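Local coordinates for SusD superfamily protein (PDB 3MCX) that probably binds glycans at the outer membrane for uptake by a partner transporter, and binds zinc ions, at residues G63-Y71 / L77-P87; A24-L34 / V94-I102. All blocks are in the same frame, centred on the assembly; numbering follows the deposited sequence.

Contact 1 (G63-Y71 / L77-P87); sequences GDGKRVSPY and LASDNLNIVLP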
loop_
_atom_site.group_PDB
_atom_site.type_symbol
_atom_site.label_atom_id
_atom_site.label_comp_id
_atom_site.label_asym_id
_atom_site.label_seq_id
_atom_site.Cartn_x
_atom_site.Cartn_y
_atom_site.Cartn_z
ATOM N N GLY A 63 3.585 20.816 -9.974
ATOM C CA GLY A 63 2.775 20.833 -11.181
ATOM C C GLY A 63 2.594 19.464 -11.830
ATOM O O GLY A 63 3.069 18.441 -11.346
ATOM N N ASP A 64 1.895 19.484 -12.948
ATOM C CA ASP A 64 1.538 18.267 -13.669
ATOM C C ASP A 64 2.792 17.487 -14.101
ATOM O O ASP A 64 3.799 18.094 -14.500
ATOM C CB ASP A 64 0.700 18.590 -14.902
ATOM C CG ASP A 64 -0.682 19.131 -14.567
ATOM O OD1 ASP A 64 -1.255 18.704 -13.547
ATOM O OD2 ASP A 64 -1.190 19.925 -15.392
ATOM N N GLY A 65 2.721 16.166 -13.983
ATOM C CA GLY A 65 3.771 15.310 -14.534
ATOM C C GLY A 65 4.974 15.164 -13.622
ATOM O O GLY A 65 5.963 14.569 -14.046
ATOM N N LYS A 66 4.876 15.703 -12.404
ATOM C CA LYS A 66 5.968 15.687 -11.436
ATOM C C LYS A 66 5.480 15.034 -10.145
ATOM O O LYS A 66 4.286 14.756 -9.978
ATOM C CB LYS A 66 6.525 17.106 -11.242
ATOM C CG LYS A 66 7.168 17.702 -12.511
ATOM C CD LYS A 66 8.551 17.108 -12.831
ATOM C CE LYS A 66 9.139 17.617 -14.144
ATOM N NZ LYS A 66 8.584 16.826 -15.278
ATOM N N ARG A 67 6.392 14.756 -9.235
ATOM C CA ARG A 67 6.090 13.821 -8.162
ATOM C C ARG A 67 5.246 14.411 -7.039
ATOM O O ARG A 67 5.413 15.580 -6.630
ATOM C CB ARG A 67 7.359 13.189 -7.590
ATOM C CG ARG A 67 8.225 14.080 -6.730
ATOM C CD ARG A 67 9.520 13.330 -6.247
ATOM N NE ARG A 67 10.423 13.201 -7.374
ATOM C CZ ARG A 67 11.352 14.065 -7.747
ATOM N NH1 ARG A 67 11.686 15.105 -6.970
ATOM N NH2 ARG A 67 11.991 13.890 -8.888
ATOM N N VAL A 68 4.311 13.574 -6.599
ATOM C CA VAL A 68 3.503 13.733 -5.390
ATOM C C VAL A 68 2.378 14.767 -5.496
ATOM O O VAL A 68 1.182 14.462 -5.243
ATOM C CB VAL A 68 4.336 14.003 -4.112
ATOM C CG1 VAL A 68 3.393 14.121 -2.879
ATOM C CG2 VAL A 68 5.372 12.886 -3.860
ATOM N N SER A 69 2.715 15.979 -5.871
ATOM C CA SER A 69 1.755 17.059 -5.761
ATOM C C SER A 69 0.452 16.866 -6.561
ATOM O O SER A 69 -0.597 17.276 -6.072
ATOM C CB SER A 69 2.383 18.451 -5.958
ATOM O OG SER A 69 2.906 18.663 -7.256
ATOM N N PRO A 70 0.489 16.307 -7.778
ATOM C CA PRO A 70 -0.792 16.146 -8.464
ATOM C C PRO A 70 -1.753 15.192 -7.769
ATOM O O PRO A 70 -2.972 15.361 -7.899
ATOM C CB PRO A 70 -0.373 15.600 -9.833
ATOM C CG PRO A 70 1.059 16.124 -10.034
ATOM C CD PRO A 70 1.630 15.976 -8.665
ATOM N N TYR A 71 -1.235 14.172 -7.079
ATOM C CA TYR A 71 -2.058 13.320 -6.225
ATOM C C TYR A 71 -2.572 14.094 -5.000
ATOM O O TYR A 71 -3.778 14.128 -4.700
ATOM C CB TYR A 71 -1.275 12.135 -5.744
ATOM C CG TYR A 71 -0.861 11.114 -6.783
ATOM C CD1 TYR A 71 -1.651 10.767 -7.856
ATOM C CD2 TYR A 71 0.300 10.403 -6.606
ATOM C CE1 TYR A 71 -1.259 9.754 -8.751
ATOM C CE2 TYR A 71 0.705 9.382 -7.499
ATOM C CZ TYR A 71 -0.077 9.060 -8.545
ATOM O OH TYR A 71 0.355 8.083 -9.395
ATOM N N LEU A 77 -4.198 14.945 -14.069
ATOM C CA LEU A 77 -4.883 14.823 -15.344
ATOM C C LEU A 77 -4.625 13.475 -16.012
ATOM O O LEU A 77 -3.635 12.792 -15.755
ATOM C CB LEU A 77 -4.411 15.908 -16.291
ATOM C CG LEU A 77 -4.556 17.347 -15.808
ATOM C CD1 LEU A 77 -3.980 18.314 -16.863
ATOM C CD2 LEU A 77 -6.003 17.692 -15.472
ATOM N N ALA A 78 -5.522 13.104 -16.924
ATOM C CA ALA A 78 -5.385 11.872 -17.702
ATOM C C ALA A 78 -4.131 11.809 -18.551
ATOM O O ALA A 78 -3.704 10.707 -18.888
ATOM C CB ALA A 78 -6.587 11.713 -18.624
ATOM N N SER A 79 -3.545 12.971 -18.838
ATOM C CA SER A 79 -2.339 13.078 -19.640
ATOM C C SER A 79 -1.044 12.887 -18.816
ATOM O O SER A 79 0.041 12.928 -19.420
ATOM C CB SER A 79 -2.299 14.441 -20.290
ATOM O OG SER A 79 -2.328 15.443 -19.289
ATOM N N ASP A 80 -1.126 12.720 -17.509
ATOM C CA ASP A 80 0.082 12.750 -16.662
ATOM C C ASP A 80 0.884 11.456 -16.832
ATOM O O ASP A 80 0.431 10.375 -16.454
ATOM C CB ASP A 80 -0.341 12.984 -15.223
ATOM C CG ASP A 80 0.804 13.345 -14.300
ATOM O OD1 ASP A 80 1.851 12.642 -14.388
ATOM O OD2 ASP A 80 0.641 14.276 -13.464
ATOM N N ASN A 81 2.067 11.552 -17.426
ATOM C CA ASN A 81 2.826 10.349 -17.687
ATOM C C ASN A 81 3.341 9.692 -16.410
ATOM O O ASN A 81 3.176 8.502 -16.200
ATOM C CB ASN A 81 3.984 10.638 -18.629
ATOM C CG ASN A 81 4.689 9.372 -19.061
ATOM O OD1 ASN A 81 4.108 8.556 -19.804
ATOM N ND2 ASN A 81 5.931 9.194 -18.609
ATOM N N LEU A 82 3.990 10.486 -15.559
ATOM C CA LEU A 82 4.531 9.975 -14.331
ATOM C C LEU A 82 3.485 9.361 -13.421
ATOM O O LEU A 82 3.721 8.326 -12.781
ATOM C CB LEU A 82 5.301 11.065 -13.594
ATOM C CG LEU A 82 6.101 10.627 -12.379
ATOM C CD1 LEU A 82 7.404 9.949 -12.792
ATOM C CD2 LEU A 82 6.405 11.816 -11.426
ATOM N N ASN A 83 2.322 10.003 -13.349
ATOM C CA ASN A 83 1.367 9.665 -12.312
ATOM C C ASN A 83 0.158 8.884 -12.740
ATOM O O ASN A 83 -0.561 8.365 -11.890
ATOM C CB ASN A 83 0.943 10.961 -11.640
ATOM C CG ASN A 83 2.114 11.653 -10.963
ATOM O OD1 ASN A 83 2.875 10.985 -10.266
ATOM N ND2 ASN A 83 2.263 12.958 -11.156
ATOM N N ILE A 84 -0.074 8.788 -14.035
ATOM C CA ILE A 84 -1.243 8.077 -14.570
ATOM C C ILE A 84 -0.842 7.047 -15.614
ATOM O O ILE A 84 -1.133 5.853 -15.436
ATOM C CB ILE A 84 -2.267 9.068 -15.134
ATOM C CG1 ILE A 84 -2.855 9.975 -14.036
ATOM C CG2 ILE A 84 -3.403 8.355 -15.897
ATOM C CD1 ILE A 84 -3.662 9.252 -12.945
ATOM N N VAL A 85 -0.154 7.460 -16.666
ATOM C CA VAL A 85 0.183 6.524 -17.735
ATOM C C VAL A 85 1.116 5.423 -17.219
ATOM O O VAL A 85 0.878 4.240 -17.423
ATOM C CB VAL A 85 0.834 7.241 -18.930
ATOM C CG1 VAL A 85 1.187 6.270 -20.054
ATOM C CG2 VAL A 85 -0.109 8.314 -19.503
ATOM N N LEU A 86 2.211 5.803 -16.556
ATOM C CA LEU A 86 3.168 4.793 -16.117
ATOM C C LEU A 86 2.577 3.843 -15.054
ATOM O O LEU A 86 2.750 2.626 -15.175
ATOM C CB LEU A 86 4.465 5.492 -15.635
ATOM C CG LEU A 86 5.388 5.943 -16.758
ATOM C CD1 LEU A 86 6.534 6.754 -16.161
ATOM C CD2 LEU A 86 5.926 4.742 -17.584
ATOM N N PRO A 87 1.894 4.362 -14.016
ATOM C CA PRO A 87 1.337 3.415 -13.040
ATOM C C PRO A 87 0.310 2.450 -13.595
ATOM O O PRO A 87 0.272 1.308 -13.168
ATOM C CB PRO A 87 0.781 4.331 -11.937
ATOM C CG PRO A 87 1.619 5.613 -12.069
ATOM C CD PRO A 87 1.814 5.758 -13.539
HETATM O O HOH W 1 -1.436 15.948 -14.106
HETATM O O HOH W 2 3.943 11.082 -7.748
#
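The N-cap of helix 81-106 meets a type II turn, Gly-63 to Lys-66, through the carboxylate of Asp-80. Gly-65 N gives its hydrogen to Asp-80 OD2 (2.9 Å), coming from above the carboxylate plane, while Asn-83 ND2 reaches the same oxygen from the opposite face. Asp-80 OD1 takes the capping bond from Asn-83 N (2.9 Å). With CG anti to the backbone N (chi1 -167°), the carboxylate of Asp-80 lies beside the first turn of its helix and faces the loop. Water 1 donates both to Asp-80 OD2 and to Asp-64 OD1 and accepts from Leu-77 N, bridging two acidic side chains that do not touch. An alanine in place of Asp-80 removes both oxygens and is likely to leave Gly-65 N and Asn-83 N without their acceptors and the Asn-83 amide freer to turn. That amide does double duty: its ND2 also donates to Lys-66 O, nearly straight at 3.0 Å, with the acceptor in the amide plane, and its OD1 accepts from water 2, which in turn accepts from Val-68 N. Pro-70 CG lies 3.6 Å from Asn-83 ND2. The Asn-83 amide sits over one face of the Tyr-71 ring, CG offset toward the rim, planes 53° apart; Tyr-71 OH donates to Asn-83 O (2.7 Å) in the carbonyl plane, on a lone pair. Leu-82 packs its CD2 methyl on the peptide between Lys-66 and Arg-67, 3.6 Å from Lys-66 C. Helix 44-51 packs against Tyr-71, Asn-83 and Pro-87; its Asn-44 also bonds Tyr-71 OH, and Tyr-48 meets the tyrosine ring edge-to-face. Arg-67 forms a salt bridge with Glu-274, and Val-68 packs against Val-279 of helix 276-279.

Contact 2 (A24-L34 / V94-I102); sequences AQIALNGIYRL and VIRQTNNLI
Ile-31 and Leu-101 interlock as reciprocal knobs between two antiparallel helices. Ile-31 sits in the hole formed by Val-94, Gln-97, Thr-98 and Leu-101: CG2 meets Val-94 CG1 at 3.9 Å, and CD1 reaches past Thr-98 CG2 to Leu-101 CD2. Ile-31 CG1 is anti to the carbonyl carbon (chi1 -70°) and the chain runs on extended beyond it, which brings Ile-31 CD1 over the backbone of the partner helix, 3.8 Å from Thr-98 N. Leu-101 answers from the other side, dividing its methyls among Ala-24, Ala-27, Leu-28 and Ile-31; CD1 lies 4.1 Å from Ala-27 CB, and CD2 is 3.9 Å from Leu-28 CB. Leu-34 and Val-94 lie alongside with their side chains pointing in opposite senses, Leu-34 CD2 3.6 Å from Val-94 CG2. This knobs-into-holes packing, axes 9.9 Å apart at 166°, belongs to the helical part of a SusD-family fold; helix 115-140 lies against both helices, with Met-128 touching Ile-31 and Ser-132 touching Val-94. The polar share is small. At the edge, Gln-97 stretches alongside Ile-31 and across Leu-34, and a single water donates to both Gln-97 OE1 (2.9 Å) and Ala-27 O. Buried Thr-98 turns its OG1 back to donate to Ile-95 O within its own helix, leaving the CG2 methyl to face Ile-31.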
loop_
_atom_site.group_PDB
_atom_site.type_symbol
_atom_site.label_atom_id
_atom_site.label_comp_id
_atom_site.label_asym_id
_atom_site.label_seq_id
_atom_site.Cartn_x
_atom_site.Cartn_y
_atom_site.Cartn_z
ATOM N N ALA A 24 11.099 -21.013 -15.433
ATOM C CA ALA A 24 9.851 -20.538 -14.846
ATOM C C ALA A 24 10.067 -19.698 -13.580
ATOM O O ALA A 24 9.437 -18.671 -13.384
ATOM C CB ALA A 24 8.948 -21.722 -14.543
ATOM N N GLN A 25 10.973 -20.164 -12.720
ATOM C CA GLN A 25 11.325 -19.390 -11.536
ATOM C C GLN A 25 11.935 -18.020 -11.889
ATOM O O GLN A 25 11.645 -17.028 -11.248
ATOM C CB GLN A 25 12.288 -20.138 -10.624
ATOM C CG GLN A 25 12.613 -19.391 -9.329
ATOM C CD GLN A 25 11.406 -19.197 -8.447
ATOM O OE1 GLN A 25 10.698 -20.173 -8.167
ATOM N NE2 GLN A 25 11.188 -18.011 -7.967
ATOM N N ILE A 26 12.822 -18.015 -12.879
ATOM C CA ILE A 26 13.415 -16.760 -13.360
ATOM C C ILE A 26 12.326 -15.803 -13.868
ATOM O O ILE A 26 12.341 -14.615 -13.539
ATOM C CB ILE A 26 14.474 -17.011 -14.443
ATOM C CG1 ILE A 26 15.702 -17.673 -13.819
ATOM C CG2 ILE A 26 14.844 -15.682 -15.146
ATOM C CD1 ILE A 26 16.730 -18.151 -14.832
ATOM N N ALA A 27 11.342 -16.322 -14.615
ATOM C CA ALA A 27 10.204 -15.495 -15.008
ATOM C C ALA A 27 9.457 -14.908 -13.820
ATOM O O ALA A 27 9.130 -13.740 -13.818
ATOM C CB ALA A 27 9.215 -16.281 -15.940
ATOM N N LEU A 28 9.186 -15.733 -12.816
ATOM C CA LEU A 28 8.518 -15.247 -11.612
ATOM C C LEU A 28 9.385 -14.196 -10.896
ATOM O O LEU A 28 8.881 -13.174 -10.450
ATOM C CB LEU A 28 8.207 -16.419 -10.699
ATOM C CG LEU A 28 7.523 -16.084 -9.370
ATOM C CD1 LEU A 28 6.191 -15.298 -9.581
ATOM C CD2 LEU A 28 7.355 -17.346 -8.520
ATOM N N ASN A 29 10.688 -14.467 -10.803
ATOM C CA ASN A 29 11.572 -13.468 -10.185
ATOM C C ASN A 29 11.457 -12.140 -10.911
ATOM O O ASN A 29 11.482 -11.088 -10.282
ATOM C CB ASN A 29 13.023 -13.926 -10.196
ATOM C CG ASN A 29 13.279 -15.116 -9.271
ATOM O OD1 ASN A 29 12.475 -15.429 -8.411
ATOM N ND2 ASN A 29 14.417 -15.726 -9.423
ATOM N N GLY A 30 11.342 -12.187 -12.231
ATOM C CA GLY A 30 11.157 -10.986 -13.023
ATOM C C GLY A 30 9.878 -10.224 -12.735
ATOM O O GLY A 30 9.831 -8.999 -12.783
ATOM N N ILE A 31 8.795 -10.942 -12.451
ATOM C CA ILE A 31 7.547 -10.320 -12.061
ATOM C C ILE A 31 7.700 -9.566 -10.721
ATOM O O ILE A 31 7.297 -8.414 -10.596
ATOM C CB ILE A 31 6.427 -11.407 -11.969
ATOM C CG1 ILE A 31 6.115 -11.887 -13.381
ATOM C CG2 ILE A 31 5.163 -10.907 -11.238
ATOM C CD1 ILE A 31 5.265 -13.138 -13.443
ATOM N N TYR A 32 8.310 -10.219 -9.729
ATOM C CA TYR A 32 8.562 -9.550 -8.461
ATOM C C TYR A 32 9.459 -8.323 -8.641
ATOM O O TYR A 32 9.192 -7.282 -8.042
ATOM C CB TYR A 32 9.244 -10.511 -7.507
ATOM C CG TYR A 32 8.326 -11.571 -6.905
ATOM C CD1 TYR A 32 7.280 -11.211 -6.096
ATOM C CD2 TYR A 32 8.603 -12.916 -7.058
ATOM C CE1 TYR A 32 6.461 -12.197 -5.475
ATOM C CE2 TYR A 32 7.814 -13.892 -6.448
ATOM C CZ TYR A 32 6.756 -13.508 -5.650
ATOM O OH TYR A 32 5.980 -14.439 -4.987
ATOM N N ARG A 33 10.476 -8.430 -9.489
ATOM C CA ARG A 33 11.403 -7.326 -9.751
ATOM C C ARG A 33 10.657 -6.157 -10.389
ATOM O O ARG A 33 10.829 -5.018 -10.001
ATOM C CB ARG A 33 12.568 -7.758 -10.623
ATOM C CG ARG A 33 13.686 -6.727 -10.685
ATOM N N LEU A 34 9.788 -6.440 -11.363
ATOM C CA LEU A 34 8.993 -5.395 -11.996
ATOM C C LEU A 34 8.079 -4.714 -10.979
ATOM O O LEU A 34 7.936 -3.482 -10.955
ATOM C CB LEU A 34 8.165 -6.001 -13.148
ATOM C CG LEU A 34 7.448 -5.031 -14.077
ATOM C CD1 LEU A 34 8.420 -4.021 -14.719
ATOM C CD2 LEU A 34 6.835 -5.887 -15.202
ATOM N N VAL A 94 2.825 -6.195 -15.423
ATOM C CA VAL A 94 2.944 -7.274 -14.453
ATOM C C VAL A 94 1.806 -8.283 -14.664
ATOM O O VAL A 94 2.055 -9.491 -14.675
ATOM C CB VAL A 94 2.949 -6.777 -13.021
ATOM C CG1 VAL A 94 2.751 -7.952 -12.029
ATOM C CG2 VAL A 94 4.276 -6.034 -12.730
ATOM N N ILE A 95 0.570 -7.817 -14.840
ATOM C CA ILE A 95 -0.559 -8.738 -15.043
ATOM C C ILE A 95 -0.319 -9.613 -16.278
ATOM O O ILE A 95 -0.472 -10.840 -16.243
ATOM C CB ILE A 95 -1.883 -7.959 -15.144
ATOM C CG1 ILE A 95 -2.255 -7.425 -13.761
ATOM C CG2 ILE A 95 -2.981 -8.858 -15.751
ATOM C CD1 ILE A 95 -3.397 -6.408 -13.750
ATOM N N ARG A 96 0.107 -8.981 -17.347
ATOM C CA ARG A 96 0.384 -9.717 -18.573
ATOM C C ARG A 96 1.455 -10.788 -18.373
ATOM O O ARG A 96 1.319 -11.891 -18.851
ATOM C CB ARG A 96 0.688 -8.758 -19.712
ATOM C CG ARG A 96 -0.545 -7.928 -20.063
ATOM C CD ARG A 96 -0.364 -6.977 -21.224
ATOM N NE ARG A 96 0.970 -6.427 -21.411
ATOM C CZ ARG A 96 1.217 -5.141 -21.251
ATOM N NH1 ARG A 96 0.210 -4.366 -20.919
ATOM N NH2 ARG A 96 2.398 -4.662 -21.421
ATOM N N GLN A 97 2.503 -10.449 -17.659
ATOM C CA GLN A 97 3.540 -11.428 -17.373
ATOM C C GLN A 97 3.025 -12.580 -16.508
ATOM O O GLN A 97 3.367 -13.732 -16.746
ATOM C CB GLN A 97 4.756 -10.759 -16.739
ATOM C CG GLN A 97 5.476 -9.826 -17.729
ATOM C CD GLN A 97 6.836 -9.358 -17.236
ATOM O OE1 GLN A 97 7.311 -9.774 -16.187
ATOM N NE2 GLN A 97 7.467 -8.481 -18.023
ATOM N N THR A 98 2.206 -12.277 -15.503
ATOM C CA THR A 98 1.587 -13.343 -14.718
ATOM C C THR A 98 0.729 -14.260 -15.595
ATOM O O THR A 98 0.770 -15.493 -15.445
ATOM C CB THR A 98 0.760 -12.903 -13.492
ATOM O OG1 THR A 98 -0.431 -12.163 -13.863
ATOM C CG2 THR A 98 1.601 -12.088 -12.500
ATOM N N ASN A 99 -0.019 -13.676 -16.534
ATOM C CA ASN A 99 -0.855 -14.477 -17.404
ATOM C C ASN A 99 -0.046 -15.368 -18.330
ATOM O O ASN A 99 -0.367 -16.539 -18.558
ATOM C CB ASN A 99 -1.803 -13.564 -18.196
ATOM C CG ASN A 99 -2.964 -13.093 -17.341
ATOM O OD1 ASN A 99 -3.431 -13.845 -16.499
ATOM N ND2 ASN A 99 -3.459 -11.883 -17.586
ATOM N N ASN A 100 1.050 -14.828 -18.881
ATOM C CA ASN A 100 1.937 -15.607 -19.719
ATOM C C ASN A 100 2.573 -16.804 -18.972
ATOM O O ASN A 100 2.628 -17.904 -19.478
ATOM C CB ASN A 100 3.032 -14.707 -20.307
ATOM C CG ASN A 100 2.476 -13.712 -21.342
ATOM O OD1 ASN A 100 1.310 -13.812 -21.771
ATOM N ND2 ASN A 100 3.309 -12.743 -21.739
ATOM N N LEU A 101 2.990 -16.532 -17.730
ATOM C CA LEU A 101 3.618 -17.564 -16.911
ATOM C C LEU A 101 2.610 -18.649 -16.512
ATOM O O LEU A 101 2.904 -19.818 -16.646
ATOM C CB LEU A 101 4.271 -16.917 -15.671
ATOM C CG LEU A 101 4.965 -17.873 -14.685
ATOM C CD1 LEU A 101 6.004 -18.760 -15.330
ATOM C CD2 LEU A 101 5.565 -17.037 -13.555
ATOM N N ILE A 102 1.453 -18.216 -16.008
ATOM C CA ILE A 102 0.407 -19.166 -15.652
ATOM C C ILE A 102 0.005 -20.024 -16.838
ATOM O O ILE A 102 -0.078 -21.250 -16.750
ATOM C CB ILE A 102 -0.823 -18.468 -15.039
ATOM C CG1 ILE A 102 -0.458 -17.813 -13.683
ATOM C CG2 ILE A 102 -1.984 -19.476 -14.901
ATOM C CD1 ILE A 102 -1.401 -16.728 -13.178
HETATM O O HOH W 3 9.396 -11.695 -15.723
#

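Helix 81-106 serves both contacts, its first turn in contact 1 and its middle in contact 2; the centres of the two contacts lie about 26 Å apart. Along the chain, both segments of contact 1 fall between the two segments of contact 2. Contact 1 is partly buried and joins a loop to a helix start, so polar bonds to loop backbone atoms and to the helix's first turn do most of the work. Contact 2 is mainly buried and pairs two regular helices whose backbones are already satisfied, leaving methyl groups to interlock. The buried areas are nevertheless almost equal, 441 and 444 Å². Both lie away from the zinc sites.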